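Iron Transport-associated domain protein (PDB 4H8Q) binds heme through a NEAT domain of the anthrax hemophore IsdX2 and probably takes part in extracting heme from methemoglobin for iron uptake. Local coordinates at residues Y16-K21 with F124-I129. The protein carries 1 engineered substitution. Residues are numbered along the deposited sequence; the frame is centred on the assembly and turned at random.
Sequences YDIAFK and FDPTKI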
# COMPACT_ATOMS: atom_id res chain seq x y z
N TYR A 16 -2.13 -5.75 -14.35
CA TYR A 16 -0.87 -6.50 -14.23
C TYR A 16 -0.52 -6.82 -12.78
O TYR A 16 -0.90 -6.08 -11.88
CB TYR A 16 0.28 -5.66 -14.79
CG TYR A 16 0.09 -5.18 -16.20
CD1 TYR A 16 0.64 -5.86 -17.27
CD2 TYR A 16 -0.63 -4.02 -16.47
CE1 TYR A 16 0.48 -5.42 -18.57
CE2 TYR A 16 -0.79 -3.56 -17.76
CZ TYR A 16 -0.24 -4.27 -18.81
OH TYR A 16 -0.41 -3.81 -20.10
N ASP A 17 0.25 -7.89 -12.57
CA ASP A 17 0.83 -8.14 -11.26
C ASP A 17 2.04 -7.24 -11.07
O ASP A 17 2.84 -7.05 -12.00
CB ASP A 17 1.27 -9.60 -11.11
CG ASP A 17 0.12 -10.57 -10.99
OD1 ASP A 17 -1.03 -10.13 -10.77
OD2 ASP A 17 0.37 -11.80 -11.09
N ILE A 18 2.20 -6.68 -9.87
CA ILE A 18 3.41 -5.93 -9.57
C ILE A 18 3.92 -6.22 -8.17
O ILE A 18 3.22 -6.02 -7.18
CB ILE A 18 3.23 -4.41 -9.80
CG1 ILE A 18 4.56 -3.68 -9.56
CG2 ILE A 18 2.11 -3.86 -8.93
CD1 ILE A 18 4.62 -2.29 -10.17
N ALA A 19 5.15 -6.72 -8.09
CA ALA A 19 5.74 -7.01 -6.79
C ALA A 19 6.19 -5.72 -6.11
O ALA A 19 6.52 -4.74 -6.78
CB ALA A 19 6.93 -7.96 -6.93
N PHE A 20 6.21 -5.72 -4.79
CA PHE A 20 6.65 -4.54 -4.04
C PHE A 20 7.06 -4.94 -2.63
O PHE A 20 6.77 -6.06 -2.18
CB PHE A 20 5.54 -3.49 -3.98
CG PHE A 20 4.40 -3.90 -3.09
CD1 PHE A 20 3.38 -4.70 -3.59
CD2 PHE A 20 4.35 -3.49 -1.76
CE1 PHE A 20 2.34 -5.10 -2.77
CE2 PHE A 20 3.31 -3.88 -0.94
CZ PHE A 20 2.30 -4.68 -1.44
N LYS A 21 7.73 -4.02 -1.95
CA LYS A 21 8.09 -4.17 -0.55
C LYS A 21 7.75 -2.86 0.15
O LYS A 21 7.80 -1.79 -0.47
CB LYS A 21 9.59 -4.45 -0.42
CG LYS A 21 10.04 -5.80 -0.94
CD LYS A 21 11.56 -5.91 -0.94
CE LYS A 21 12.02 -7.28 -1.45
NZ LYS A 21 13.51 -7.35 -1.57
N PHE A 124 8.13 -0.50 -5.54
CA PHE A 124 7.69 -1.49 -6.51
C PHE A 124 8.90 -2.03 -7.25
O PHE A 124 9.92 -1.34 -7.37
CB PHE A 124 6.71 -0.87 -7.50
CG PHE A 124 5.50 -0.26 -6.85
CD1 PHE A 124 5.45 1.10 -6.59
CD2 PHE A 124 4.42 -1.05 -6.49
CE1 PHE A 124 4.34 1.66 -5.98
CE2 PHE A 124 3.30 -0.49 -5.88
CZ PHE A 124 3.27 0.86 -5.63
N ASP A 125 8.79 -3.26 -7.75
CA ASP A 125 9.83 -3.83 -8.59
C ASP A 125 9.20 -4.47 -9.82
O ASP A 125 8.90 -5.66 -9.83
CB ASP A 125 10.66 -4.86 -7.82
CG ASP A 125 11.82 -5.40 -8.64
OD1 ASP A 125 11.94 -5.03 -9.82
OD2 ASP A 125 12.60 -6.21 -8.09
N PRO A 126 8.97 -3.66 -10.87
CA PRO A 126 8.26 -4.10 -12.08
C PRO A 126 8.92 -5.29 -12.74
O PRO A 126 8.25 -6.05 -13.44
CB PRO A 126 8.36 -2.88 -12.99
CG PRO A 126 8.45 -1.73 -12.06
CD PRO A 126 9.30 -2.22 -10.92
N THR A 127 10.22 -5.47 -12.51
CA THR A 127 10.99 -6.51 -13.19
C THR A 127 10.89 -7.86 -12.49
O THR A 127 11.24 -8.89 -13.07
CB THR A 127 12.49 -6.11 -13.31
OG1 THR A 127 13.15 -6.35 -12.06
CG2 THR A 127 12.64 -4.65 -13.68
N LYS A 128 10.40 -7.87 -11.26
CA LYS A 128 10.42 -9.08 -10.46
C LYS A 128 9.28 -10.04 -10.77
O LYS A 128 8.17 -9.62 -11.07
CB LYS A 128 10.39 -8.73 -8.97
CG LYS A 128 10.46 -9.95 -8.05
CD LYS A 128 10.67 -9.55 -6.60
CE LYS A 128 11.11 -10.75 -5.77
NZ LYS A 128 10.15 -11.88 -5.86
N ILE A 129 9.58 -11.34 -10.71
CA ILE A 129 8.54 -12.36 -10.71
C ILE A 129 8.84 -13.40 -9.63
O ILE A 129 8.03 -14.28 -9.35
CB ILE A 129 8.38 -13.05 -12.09
CG1 ILE A 129 9.60 -13.91 -12.43
CG2 ILE A 129 8.12 -12.03 -13.19
CD1 ILE A 129 9.34 -14.88 -13.58
OXT ILE A 129 9.92 -13.39 -9.01
O HOH W 1 5.16 -5.64 -12.78
O HOH W 2 6.72 -7.25 -10.50
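Phe124 lies between Ile18 and Phe20, two residues apart in the adjoining antiparallel strand. Ile18 CD1 lies 3.7 Å from Phe124 CB, and the two side chains cross obliquely. Ile18 CG1, anti to the backbone N (chi1 -176°), is placed near Phe124 CD2, and the extended second torsion (chi2 162°) carries CD1 on to Phe124 CB. Phe20 makes its contact through the root of its side chain: its CB sits 3.7 Å from Phe124 CD2, while its ring turns from Phe124 toward Val37, Ala41 and Met54. Phe20 and Phe124 form a non-hydrogen-bonded pair with CA atoms 4.1 Å apart. Beside it, Asp125 N donates a nearly straight bond to Ala19 O (2.9 Å, 169°), with the donor above the carbonyl plane; the same oxygen also receives a CA-H...O contact from Phe124. A type I turn runs from Asp125 to Lys128. Asp125 OD1 accepts from both Thr127 N and Thr127 OG1, an Asx turn reinforced by the hydroxyl. The turn brings Lys128 back over the other face of the sheet, where its aliphatic chain runs alongside the Ala19 methyl, CB and CD both touching it. A water bridges the backbones, taking the N-H of Ala19 (2.9 Å from N to the water oxygen), with Asp125 O and Lys128 O also within hydrogen-bonding distance. The contact closes the NEAT-domain beta barrel, joining its first and last strands, 14-24 and 114-125. Inside, Ile52 of strand 49-56 touches both Ile18 and Phe124, and Met54 meets Phe20, whose side chain is about 11 Å from the heme. Along its other edge, segment 16-21 pairs with strand 41-46 through Tyr16 with Leu43 and Ile18 with Ala41.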